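Local coordinates for protein beta-lactamase Rm3 (PDB 5IQK) that hydrolyses beta-lactam antibiotics as a zinc-dependent metallo-beta-lactamase of subclass B3, probably opening the lactam ring at a pair of zinc ions, at residues Gly21-Val26 with Ser32-Thr37; Val43-Gly48 with Val145-His150; Gln14-Leu19 with Ile60-Phe65; Gly169-Asn174 with Gly240-Val245. All blocks are in the same frame, centred on the assembly; numbering follows the deposited sequence.

Contact 1: Gly21-Val26 with Ser32-Thr37; sequences GNTYYV and SSVLVT
Asn22 and Thr37 face each other at one end of this antiparallel hairpin and are joined through both side chain and backbone. Asn22 holds its CG in the crowded position between backbone N and carbonyl carbon (chi1 60°), which carries ND2 across to Thr37 O at 3.0 Å, the acceptor lying in the plane of the amide. Thr37 N answers with a 2.9 Å bond to Asn22 O. OD1 turns the other way, to Ser166. Tyr24 sends its ring at about a right angle across Thr37; CE2 stands 3.8 Å from Thr37 OG1, and a water links that hydroxyl to Tyr24 OH. Past the end of the strand, Val26 CG1 rests 4.1 Å from Leu35 CB, which shares a face of the sheet with Tyr24. Tyr25 projects from the other face, with Thr23, Val34 and Val36. Its ring takes Ser33 O over one face and Ser32 OG at its edge, 3.5 Å from CE1; Ser32 OG itself bonds to Ser221. Tyr24 and Leu35 exchange paired backbone bonds, and Val26 N reaches Ser33 O at 2.9 Å. Cross-hairpin bonds thus satisfy alternate residues, while Tyr25, Val34 and Val36 turn their backbones to Phe17, Ile45 and Val43, building the hairpin into the larger sheet.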
loop_
_atom_site.group_PDB
_atom_site.type_symbol
_atom_site.label_atom_id
_atom_site.label_comp_id
_atom_site.label_asym_id
_atom_site.label_seq_id
_atom_site.Cartn_x
_atom_site.Cartn_y
_atom_site.Cartn_z
ATOM N N GLY A 21 -13.908 6.727 10.881
ATOM C CA GLY A 21 -14.348 7.977 10.291
ATOM C C GLY A 21 -14.548 7.901 8.791
ATOM O O GLY A 21 -15.336 7.100 8.296
ATOM N N ASN A 22 -13.800 8.713 8.060
ATOM C CA ASN A 22 -13.936 8.776 6.613
ATOM C C ASN A 22 -12.979 7.832 5.883
ATOM O O ASN A 22 -12.787 7.967 4.680
ATOM C CB ASN A 22 -13.726 10.212 6.120
ATOM C CG ASN A 22 -12.347 10.760 6.479
ATOM O OD1 ASN A 22 -11.809 10.469 7.546
ATOM N ND2 ASN A 22 -11.765 11.541 5.576
ATOM N N THR A 23 -12.381 6.897 6.619
ATOM C CA THR A 23 -11.443 5.928 6.029
ATOM C C THR A 23 -12.087 4.547 5.887
ATOM O O THR A 23 -12.539 3.974 6.876
ATOM C CB THR A 23 -10.162 5.801 6.877
ATOM O OG1 THR A 23 -9.500 7.073 6.969
ATOM C CG2 THR A 23 -9.194 4.763 6.254
ATOM N N TYR A 24 -12.110 4.012 4.666
ATOM C CA TYR A 24 -12.762 2.723 4.404
ATOM C C TYR A 24 -11.812 1.741 3.732
ATOM O O TYR A 24 -10.951 2.160 2.960
ATOM C CB TYR A 24 -13.963 2.886 3.494
ATOM C CG TYR A 24 -15.021 3.819 4.029
ATOM C CD1 TYR A 24 -16.165 3.317 4.618
ATOM C CD2 TYR A 24 -14.868 5.198 3.946
ATOM C CE1 TYR A 24 -17.148 4.166 5.111
ATOM C CE2 TYR A 24 -15.845 6.046 4.434
ATOM C CZ TYR A 24 -16.977 5.519 5.018
ATOM O OH TYR A 24 -17.952 6.359 5.510
ATOM N N TYR A 25 -12.019 0.448 3.972
ATOM C CA TYR A 25 -11.308 -0.611 3.235
ATOM C C TYR A 25 -12.107 -1.055 2.003
ATOM O O TYR A 25 -13.281 -1.406 2.120
ATOM C CB TYR A 25 -11.052 -1.808 4.141
ATOM C CG TYR A 25 -10.116 -2.845 3.530
ATOM C CD1 TYR A 25 -8.741 -2.687 3.603
ATOM C CD2 TYR A 25 -10.618 -3.957 2.874
ATOM C CE1 TYR A 25 -7.873 -3.630 3.049
ATOM C CE2 TYR A 25 -9.750 -4.926 2.314
ATOM C CZ TYR A 25 -8.393 -4.739 2.405
ATOM O OH TYR A 25 -7.539 -5.666 1.855
ATOM N N VAL A 26 -11.482 -1.032 0.826
ATOM C CA VAL A 26 -12.170 -1.422 -0.407
ATOM C C VAL A 26 -11.356 -2.433 -1.221
ATOM O O VAL A 26 -11.609 -2.629 -2.417
ATOM C CB VAL A 26 -12.488 -0.195 -1.296
ATOM C CG1 VAL A 26 -13.530 0.685 -0.629
ATOM C CG2 VAL A 26 -11.232 0.599 -1.583
ATOM N N SER A 32 -4.426 -4.741 -0.167
ATOM C CA SER A 32 -5.214 -3.644 0.388
ATOM C C SER A 32 -5.504 -2.565 -0.642
ATOM O O SER A 32 -4.739 -2.348 -1.578
ATOM C CB SER A 32 -4.512 -3.020 1.602
ATOM O OG SER A 32 -4.381 -3.968 2.656
ATOM N N SER A 33 -6.656 -1.938 -0.474
ATOM C CA SER A 33 -6.988 -0.691 -1.145
ATOM C C SER A 33 -7.821 0.088 -0.142
ATOM O O SER A 33 -8.663 -0.495 0.538
ATOM C CB SER A 33 -7.756 -0.927 -2.448
ATOM O OG SER A 33 -8.024 0.317 -3.091
ATOM N N VAL A 34 -7.571 1.388 -0.014
ATOM C CA VAL A 34 -8.211 2.179 1.029
ATOM C C VAL A 34 -8.824 3.451 0.434
ATOM O O VAL A 34 -8.184 4.146 -0.366
ATOM C CB VAL A 34 -7.195 2.544 2.158
ATOM C CG1 VAL A 34 -7.769 3.603 3.111
ATOM C CG2 VAL A 34 -6.798 1.290 2.939
ATOM N N LEU A 35 -10.053 3.743 0.843
ATOM C CA LEU A 35 -10.780 4.927 0.395
ATOM C C LEU A 35 -10.913 5.931 1.539
ATOM O O LEU A 35 -11.358 5.583 2.632
ATOM C CB LEU A 35 -12.158 4.525 -0.134
ATOM C CG LEU A 35 -13.017 5.608 -0.790
ATOM C CD1 LEU A 35 -12.443 5.990 -2.147
ATOM C CD2 LEU A 35 -14.470 5.113 -0.916
ATOM N N VAL A 36 -10.499 7.168 1.286
ATOM C CA VAL A 36 -10.599 8.228 2.269
ATOM C C VAL A 36 -11.483 9.327 1.670
ATOM O O VAL A 36 -11.110 9.966 0.687
ATOM C CB VAL A 36 -9.216 8.809 2.669
ATOM C CG1 VAL A 36 -9.381 9.761 3.857
ATOM C CG2 VAL A 36 -8.210 7.686 2.980
ATOM N N THR A 37 -12.649 9.539 2.262
ATOM C CA THR A 37 -13.710 10.295 1.604
ATOM C C THR A 37 -13.867 11.732 2.104
ATOM O O THR A 37 -13.450 12.075 3.211
ATOM C CB THR A 37 -15.064 9.594 1.785
ATOM O OG1 THR A 37 -15.405 9.578 3.176
ATOM C CG2 THR A 37 -15.009 8.149 1.258
HETATM O O HOH W 1 -17.589 9.017 5.084
#

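Contact 2: Val43-Gly48 with Val145-His150; sequences VLIDGG and VYLTAH
Val43 and Leu147 reach toward each other tip to tip, and the whole contact is built round that meeting. Leu147 CD1 sits in the fork of the valine, 3.5 Å from Val43 CG2 and almost as near CG1, so one methyl is gripped by two. Val43 CG2 has a second neighbour on the same strand as the leucine: Val145 CG1, 4.2 Å away. The other leucine branch, CD2, comes more loosely to Ile45 CD1 at 4.5 Å. Leu147 holds its chi2 at 126°, off the staggered values, with one methyl directed to each of the two facing residues.

All of this is apolar contact between two sheets, not pairing within one. The axes of strands 43-45 and 145-150 pass 10.2 Å apart at 32°, as expected for strands stacked face to face in the alpha-beta/beta-alpha sandwich of metallo-beta-lactamases, where a helical layer lies outside each sheet.

One shell out, Leu74 of the neighbouring strand 70-74 touches Val43, Ile45 and Leu147, and Trp164 of strand 160-168 lies against both Ile45 and Leu147. Val142 adds to the packing round Val43. The backbone of strand 42-45 is fixed by bonds from Val43 to Val36 and from Ile45 to Val34. Just past the strand, Asp46 uses OD2 for Tyr177 OH and Ser76 OG; Ser76 directly precedes the zinc ligand His77, and the Ile45 side chain itself is about 12 Å from a bound zinc ion.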
loop_
_atom_site.group_PDB
_atom_site.type_symbol
_atom_site.label_atom_id
_atom_site.label_comp_id
_atom_site.label_asym_id
_atom_site.label_seq_id
_atom_site.Cartn_x
_atom_site.Cartn_y
_atom_site.Cartn_z
ATOM N N VAL A 43 -9.948 10.175 -1.900
ATOM C CA VAL A 43 -8.605 9.667 -2.161
ATOM C C VAL A 43 -8.665 8.148 -2.116
ATOM O O VAL A 43 -9.317 7.574 -1.240
ATOM C CB VAL A 43 -7.594 10.181 -1.144
ATOM C CG1 VAL A 43 -6.189 9.598 -1.434
ATOM C CG2 VAL A 43 -7.553 11.702 -1.174
ATOM N N LEU A 44 -8.017 7.506 -3.087
ATOM C CA LEU A 44 -7.955 6.051 -3.147
ATOM C C LEU A 44 -6.507 5.634 -3.069
ATOM O O LEU A 44 -5.671 6.207 -3.757
ATOM C CB LEU A 44 -8.606 5.524 -4.426
ATOM C CG LEU A 44 -8.645 4.014 -4.633
ATOM C CD1 LEU A 44 -9.445 3.363 -3.519
ATOM C CD2 LEU A 44 -9.242 3.681 -5.992
ATOM N N ILE A 45 -6.211 4.675 -2.201
ATOM C CA ILE A 45 -4.846 4.197 -2.035
ATOM C C ILE A 45 -4.709 2.777 -2.553
ATOM O O ILE A 45 -5.371 1.860 -2.061
ATOM C CB ILE A 45 -4.398 4.260 -0.565
ATOM C CG1 ILE A 45 -4.648 5.660 0.002
ATOM C CG2 ILE A 45 -2.916 3.908 -0.431
ATOM C CD1 ILE A 45 -4.195 5.820 1.430
ATOM N N ASP A 46 -3.838 2.640 -3.557
ATOM C CA ASP A 46 -3.456 1.389 -4.221
ATOM C C ASP A 46 -4.568 0.790 -5.087
ATOM O O ASP A 46 -5.763 1.077 -4.904
ATOM C CB ASP A 46 -2.960 0.372 -3.199
ATOM C CG ASP A 46 -1.443 0.386 -3.063
ATOM O OD1 ASP A 46 -0.781 1.102 -3.853
ATOM O OD2 ASP A 46 -0.916 -0.338 -2.190
ATOM N N GLY A 47 -4.148 -0.020 -6.056
ATOM C CA GLY A 47 -5.031 -0.495 -7.106
ATOM C C GLY A 47 -5.043 -2.001 -7.322
ATOM O O GLY A 47 -5.736 -2.500 -8.215
ATOM N N GLY A 48 -4.296 -2.730 -6.500
ATOM C CA GLY A 48 -4.282 -4.187 -6.578
ATOM C C GLY A 48 -3.716 -4.681 -7.893
ATOM O O GLY A 48 -3.011 -3.940 -8.583
ATOM N N VAL A 145 -9.037 16.528 3.301
ATOM C CA VAL A 145 -8.174 15.406 3.662
ATOM C C VAL A 145 -6.765 15.641 3.140
ATOM O O VAL A 145 -6.543 15.821 1.944
ATOM C CB VAL A 145 -8.713 14.063 3.140
ATOM C CG1 VAL A 145 -9.189 14.190 1.718
ATOM C CG2 VAL A 145 -7.657 12.953 3.259
ATOM N N TYR A 146 -5.827 15.687 4.077
ATOM C CA TYR A 146 -4.428 15.955 3.786
ATOM C C TYR A 146 -3.564 14.749 4.066
ATOM O O TYR A 146 -3.554 14.217 5.178
ATOM C CB TYR A 146 -3.936 17.163 4.573
ATOM C CG TYR A 146 -4.530 18.453 4.061
ATOM C CD1 TYR A 146 -3.796 19.284 3.223
ATOM C CD2 TYR A 146 -5.819 18.833 4.402
ATOM C CE1 TYR A 146 -4.332 20.469 2.743
ATOM C CE2 TYR A 146 -6.367 20.013 3.921
ATOM C CZ TYR A 146 -5.621 20.826 3.093
ATOM O OH TYR A 146 -6.164 22.004 2.619
ATOM N N LEU A 147 -2.897 14.283 3.020
ATOM C CA LEU A 147 -2.075 13.087 3.090
ATOM C C LEU A 147 -0.614 13.487 3.023
ATOM O O LEU A 147 -0.275 14.491 2.389
ATOM C CB LEU A 147 -2.439 12.135 1.960
ATOM C CG LEU A 147 -3.870 11.632 2.125
ATOM C CD1 LEU A 147 -4.659 11.885 0.864
ATOM C CD2 LEU A 147 -3.852 10.154 2.462
ATOM N N THR A 148 0.237 12.729 3.702
ATOM C CA THR A 148 1.672 12.976 3.670
ATOM C C THR A 148 2.384 11.693 3.279
ATOM O O THR A 148 2.088 10.614 3.797
ATOM C CB THR A 148 2.206 13.486 5.030
ATOM O OG1 THR A 148 1.531 14.696 5.379
ATOM C CG2 THR A 148 3.699 13.769 4.963
ATOM N N ALA A 149 3.295 11.818 2.324
ATOM C CA ALA A 149 4.080 10.685 1.850
ATOM C C ALA A 149 5.342 10.500 2.679
ATOM O O ALA A 149 5.990 11.469 3.073
ATOM C CB ALA A 149 4.429 10.877 0.393
ATOM N N HIS A 150 5.692 9.247 2.942
ATOM C CA HIS A 150 6.917 8.930 3.656
ATOM C C HIS A 150 7.682 7.902 2.852
ATOM O O HIS A 150 7.185 6.800 2.621
ATOM C CB HIS A 150 6.622 8.400 5.058
ATOM C CG HIS A 150 5.772 9.313 5.878
ATOM N ND1 HIS A 150 6.300 10.267 6.720
ATOM C CD2 HIS A 150 4.427 9.436 5.965
ATOM C CE1 HIS A 150 5.317 10.932 7.298
ATOM N NE2 HIS A 150 4.170 10.446 6.858
#

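Contact 3: Gln14-Leu19 with Ile60-Phe65; sequences QAPFRL and IGALGF
Pro16 is the point at which Gln14-Leu19 comes down on Leu63 and Ala62. Two residues earlier, Gln14 folds its side chain back so that NE2 bonds to Ala15 O at 3.0 Å, on a lone pair, while OE1 goes to Lys29. The proline ring then lies along Leu63, the ring and the leucine side chain alongside each other and running opposite ways. Pro16 CB is 3.7 Å from Leu63 CG and touches both leucine methyls, and Pro16 CG reaches Ala62 CB at 4.0 Å.

Leu63 sits where helix 53-62 gives way to a Schellman motif: Gly64, with positive phi, bonds from its N to Gly61 O at 2.8 Å, and Phe65 N returns to Ile60 O at 3.1 Å. The contact therefore ties the C-terminal end of that helix to the approach of strand 17-20, at one edge of the larger sheet. At Phe17 the backbone N still has Leu63 CD2 at 4.1 Å, but the CB points away from the helix end and the ring packs with Tyr25 of the next strand and with Trp230 and Leu233 of helix 229-239.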
loop_
_atom_site.group_PDB
_atom_site.type_symbol
_atom_site.label_atom_id
_atom_site.label_comp_id
_atom_site.label_asym_id
_atom_site.label_seq_id
_atom_site.Cartn_x
_atom_site.Cartn_y
_atom_site.Cartn_z
ATOM N N GLN A 14 -13.334 -9.483 -0.803
ATOM C CA GLN A 14 -13.522 -9.033 0.565
ATOM C C GLN A 14 -14.615 -7.986 0.566
ATOM O O GLN A 14 -14.537 -7.011 -0.172
ATOM C CB GLN A 14 -12.225 -8.452 1.144
ATOM C CG GLN A 14 -12.444 -7.796 2.494
ATOM C CD GLN A 14 -12.944 -8.783 3.526
ATOM O OE1 GLN A 14 -12.291 -9.778 3.795
ATOM N NE2 GLN A 14 -14.119 -8.519 4.097
ATOM N N ALA A 15 -15.651 -8.193 1.370
ATOM C CA ALA A 15 -16.684 -7.168 1.525
ATOM C C ALA A 15 -16.084 -5.900 2.144
ATOM O O ALA A 15 -15.366 -5.979 3.138
ATOM C CB ALA A 15 -17.831 -7.700 2.373
ATOM N N PRO A 16 -16.370 -4.723 1.556
ATOM C CA PRO A 16 -15.780 -3.472 2.055
ATOM C C PRO A 16 -16.358 -3.041 3.403
ATOM O O PRO A 16 -17.471 -3.431 3.736
ATOM C CB PRO A 16 -16.135 -2.466 0.963
ATOM C CG PRO A 16 -17.431 -2.975 0.415
ATOM C CD PRO A 16 -17.323 -4.479 0.458
ATOM N N PHE A 17 -15.607 -2.251 4.167
ATOM C CA PHE A 17 -16.038 -1.825 5.499
ATOM C C PHE A 17 -15.362 -0.529 5.945
ATOM O O PHE A 17 -14.271 -0.173 5.487
ATOM C CB PHE A 17 -15.759 -2.921 6.540
ATOM C CG PHE A 17 -14.321 -3.380 6.581
ATOM C CD1 PHE A 17 -13.438 -2.868 7.524
ATOM C CD2 PHE A 17 -13.861 -4.331 5.689
ATOM C CE1 PHE A 17 -12.114 -3.287 7.563
ATOM C CE2 PHE A 17 -12.549 -4.750 5.723
ATOM C CZ PHE A 17 -11.677 -4.226 6.661
ATOM N N ARG A 18 -15.948 0.127 6.911
ATOM C CA ARG A 18 -15.369 1.305 7.452
ATOM C C ARG A 18 -14.331 0.981 8.479
ATOM O O ARG A 18 -14.498 0.124 9.294
ATOM C CB ARG A 18 -16.448 2.173 8.102
ATOM C CG ARG A 18 -15.906 3.323 8.902
ATOM C CD ARG A 18 -17.011 3.985 9.710
ATOM N NE ARG A 18 -17.184 5.396 9.440
ATOM C CZ ARG A 18 -18.204 6.084 9.875
ATOM N NH1 ARG A 18 -19.112 5.479 10.604
ATOM N NH2 ARG A 18 -18.314 7.367 9.624
ATOM N N LEU A 19 -13.231 1.694 8.433
ATOM C CA LEU A 19 -12.164 1.504 9.405
ATOM C C LEU A 19 -12.322 2.464 10.564
ATOM O O LEU A 19 -12.510 2.052 11.711
ATOM C CB LEU A 19 -10.803 1.695 8.746
ATOM C CG LEU A 19 -10.396 0.537 7.859
ATOM C CD1 LEU A 19 -9.336 1.015 6.873
ATOM C CD2 LEU A 19 -9.867 -0.590 8.734
ATOM N N ILE A 60 -16.210 0.208 -3.802
ATOM C CA ILE A 60 -16.465 1.620 -3.561
ATOM C C ILE A 60 -17.973 1.877 -3.662
ATOM O O ILE A 60 -18.544 2.542 -2.807
ATOM C CB ILE A 60 -15.693 2.517 -4.552
ATOM C CG1 ILE A 60 -14.188 2.415 -4.295
ATOM C CG2 ILE A 60 -16.155 3.982 -4.465
ATOM C CD1 ILE A 60 -13.342 3.090 -5.352
ATOM N N GLY A 61 -18.602 1.313 -4.690
ATOM C CA GLY A 61 -20.039 1.440 -4.883
ATOM C C GLY A 61 -20.867 0.825 -3.772
ATOM O O GLY A 61 -21.881 1.391 -3.349
ATOM N N ALA A 62 -20.442 -0.342 -3.302
ATOM C CA ALA A 62 -21.172 -1.071 -2.269
ATOM C C ALA A 62 -21.243 -0.259 -0.981
ATOM O O ALA A 62 -22.196 -0.377 -0.213
ATOM C CB ALA A 62 -20.526 -2.426 -2.014
ATOM N N LEU A 63 -20.237 0.579 -0.767
ATOM C CA LEU A 63 -20.187 1.469 0.385
ATOM C C LEU A 63 -21.085 2.687 0.201
ATOM O O LEU A 63 -21.294 3.450 1.143
ATOM C CB LEU A 63 -18.756 1.934 0.649
ATOM C CG LEU A 63 -17.818 0.861 1.215
ATOM C CD1 LEU A 63 -16.400 1.423 1.348
ATOM C CD2 LEU A 63 -18.321 0.345 2.554
ATOM N N GLY A 64 -21.549 2.901 -1.026
ATOM C CA GLY A 64 -22.369 4.057 -1.341
ATOM C C GLY A 64 -21.584 5.225 -1.909
ATOM O O GLY A 64 -22.079 6.357 -1.916
ATOM N N PHE A 65 -20.366 4.961 -2.386
ATOM C CA PHE A 65 -19.576 6.003 -3.038
ATOM C C PHE A 65 -19.386 5.699 -4.521
ATOM O O PHE A 65 -19.834 4.661 -5.005
ATOM C CB PHE A 65 -18.222 6.164 -2.338
ATOM C CG PHE A 65 -18.338 6.510 -0.878
ATOM C CD1 PHE A 65 -18.774 7.774 -0.482
ATOM C CD2 PHE A 65 -18.042 5.570 0.100
ATOM C CE1 PHE A 65 -18.896 8.101 0.860
ATOM C CE2 PHE A 65 -18.156 5.890 1.444
ATOM C CZ PHE A 65 -18.587 7.161 1.825
#

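Contact 4: Gly169-Asn174 with Gly240-Val245; sequences GPRCLN and GSDAFV
Leu173 and Val245 make the closest approach here, crossing at about a right angle with Leu173 CD1 3.6 Å from Val245 CG2. Leu173 has its CG beside the backbone N (chi1 -68°) and chi2 fully extended, which carries CD1 clear of the strand toward the loop. Val245 brings both methyls into use: CG2 meets the leucine, and CG1 comes within 4.2 Å of Arg171 NH2.

Arg171 runs out as an extended chain from the backbone to NE, and its guanidinium arrives beside Leu173, whose CD1 lies 3.9 Å above the guanidinium plane, offset toward the rim. Side by side, the two meet Val245 from the strand's side. Leu173 belongs to strand 171-178, which forms a hairpin with strand 160-168 in the smaller sheet, braced at its turn by the disulfide from Cys172 to Cys167. Opposite is a 3-10 segment, 241-244, in the connection between helices 229-239 and 249-269; its turn is kept by Phe244 N bonding to Ser241 O at 2.9 Å and Val245 N to Asp242 O at 3.1 Å.

Asp242 presents OD1 near the plane of the guanidinium, at its edge, but 4.1 Å from Arg171 NH1 and with the two planar groups turned 75° apart. That is too far for a salt bridge, and any attraction between the charges is probably weak. Phe20 lies against Arg171, Leu173 and Ser241, touching both segments from strand 17-20.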
loop_
_atom_site.group_PDB
_atom_site.type_symbol
_atom_site.label_atom_id
_atom_site.label_comp_id
_atom_site.label_asym_id
_atom_site.label_seq_id
_atom_site.Cartn_x
_atom_site.Cartn_y
_atom_site.Cartn_z
ATOM N N GLY A 169 -15.985 12.843 14.600
ATOM C CA GLY A 169 -16.495 14.004 15.313
ATOM C C GLY A 169 -15.362 14.738 16.000
ATOM O O GLY A 169 -14.487 15.275 15.319
ATOM N N PRO A 170 -15.365 14.775 17.340
ATOM C CA PRO A 170 -14.275 15.456 18.051
ATOM C C PRO A 170 -12.990 14.628 18.168
ATOM O O PRO A 170 -11.923 15.217 18.351
ATOM C CB PRO A 170 -14.860 15.724 19.441
ATOM C CG PRO A 170 -16.002 14.788 19.580
ATOM C CD PRO A 170 -16.515 14.482 18.210
ATOM N N ARG A 171 -13.063 13.305 18.036
ATOM C CA ARG A 171 -11.855 12.491 18.199
ATOM C C ARG A 171 -11.173 12.234 16.853
ATOM O O ARG A 171 -11.794 11.733 15.913
ATOM C CB ARG A 171 -12.216 11.170 18.885
ATOM C CG ARG A 171 -11.085 10.171 19.041
ATOM C CD ARG A 171 -11.644 8.821 19.472
ATOM N NE ARG A 171 -10.604 7.826 19.716
ATOM C CZ ARG A 171 -10.805 6.513 19.677
ATOM N NH1 ARG A 171 -12.011 6.035 19.402
ATOM N NH2 ARG A 171 -9.800 5.673 19.904
ATOM N N CYS A 172 -9.893 12.594 16.772
ATOM C CA CYS A 172 -9.072 12.332 15.599
ATOM C C CYS A 172 -8.093 11.196 15.841
ATOM O O CYS A 172 -7.530 11.079 16.926
ATOM C CB CYS A 172 -8.314 13.591 15.177
ATOM S SG CYS A 172 -9.424 14.903 14.520
ATOM N N LEU A 173 -7.891 10.355 14.839
ATOM C CA LEU A 173 -6.884 9.320 14.965
ATOM C C LEU A 173 -5.875 9.438 13.835
ATOM O O LEU A 173 -6.201 9.926 12.751
ATOM C CB LEU A 173 -7.525 7.935 14.966
ATOM C CG LEU A 173 -8.366 7.601 16.195
ATOM C CD1 LEU A 173 -8.890 6.185 16.092
ATOM C CD2 LEU A 173 -7.560 7.797 17.467
ATOM N N ASN A 174 -4.646 9.007 14.103
ATOM C CA ASN A 174 -3.606 8.969 13.084
ATOM C C ASN A 174 -3.669 7.676 12.282
ATOM O O ASN A 174 -3.547 6.583 12.839
ATOM C CB ASN A 174 -2.223 9.143 13.718
ATOM C CG ASN A 174 -2.093 10.451 14.464
ATOM O OD1 ASN A 174 -2.417 11.507 13.927
ATOM N ND2 ASN A 174 -1.639 10.389 15.712
ATOM N N GLY A 240 -16.611 -2.982 17.554
ATOM C CA GLY A 240 -16.606 -1.654 16.968
ATOM C C GLY A 240 -15.249 -1.226 16.430
ATOM O O GLY A 240 -14.347 -2.053 16.205
ATOM N N SER A 241 -15.100 0.078 16.222
ATOM C CA SER A 241 -13.887 0.624 15.613
ATOM C C SER A 241 -12.664 0.470 16.515
ATOM O O SER A 241 -11.524 0.505 16.025
ATOM C CB SER A 241 -14.087 2.104 15.258
ATOM O OG SER A 241 -14.149 2.907 16.424
ATOM N N ASP A 242 -12.893 0.307 17.819
ATOM C CA ASP A 242 -11.804 0.079 18.771
ATOM C C ASP A 242 -10.934 -1.083 18.319
ATOM O O ASP A 242 -9.727 -1.116 18.565
ATOM C CB ASP A 242 -12.332 -0.221 20.171
ATOM C CG ASP A 242 -12.590 1.028 20.994
ATOM O OD1 ASP A 242 -12.194 2.133 20.566
ATOM O OD2 ASP A 242 -13.175 0.890 22.089
ATOM N N ALA A 243 -11.568 -2.048 17.666
ATOM C CA ALA A 243 -10.873 -3.238 17.216
ATOM C C ALA A 243 -9.759 -2.933 16.216
ATOM O O ALA A 243 -8.814 -3.713 16.099
ATOM C CB ALA A 243 -11.858 -4.211 16.603
ATOM N N PHE A 244 -9.870 -1.817 15.493
ATOM C CA PHE A 244 -8.859 -1.455 14.495
ATOM C C PHE A 244 -7.782 -0.541 15.063
ATOM O O PHE A 244 -6.774 -0.281 14.409
ATOM C CB PHE A 244 -9.513 -0.782 13.290
ATOM C CG PHE A 244 -10.452 -1.667 12.544
ATOM C CD1 PHE A 244 -9.983 -2.766 11.848
ATOM C CD2 PHE A 244 -11.817 -1.403 12.534
ATOM C CE1 PHE A 244 -10.848 -3.592 11.162
ATOM C CE2 PHE A 244 -12.692 -2.237 11.851
ATOM C CZ PHE A 244 -12.193 -3.342 11.162
ATOM N N VAL A 245 -8.013 -0.046 16.278
ATOM C CA VAL A 245 -7.118 0.916 16.915
ATOM C C VAL A 245 -6.077 0.240 17.802
ATOM O O VAL A 245 -6.417 -0.503 18.719
ATOM C CB VAL A 245 -7.931 1.940 17.741
ATOM C CG1 VAL A 245 -7.015 2.922 18.453
ATOM C CG2 VAL A 245 -8.884 2.662 16.828
#

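Starting from the N terminus, contact 3 opens first, at 14-19, and closes at 60-65 round a loop in which contact 1 is nested whole: 21-26 pairs with 32-37 across a short turn. Contact 2 opens inside that same loop, at 43-48, but closes only at 145-150, so contacts 2 and 3 cross. Contact 4 comes after the others in series, joining 169-174 to 240-245. Contacts 1, 2 and 3 meet through the larger sheet: strand 23-25 lies between 17-20 and 34-36, and 34-36 pairs in turn with 42-45. Contact 2 then joins this sheet to the smaller one, and Phe244 of contact 4 packs on Phe17 and Leu19 of contact 3.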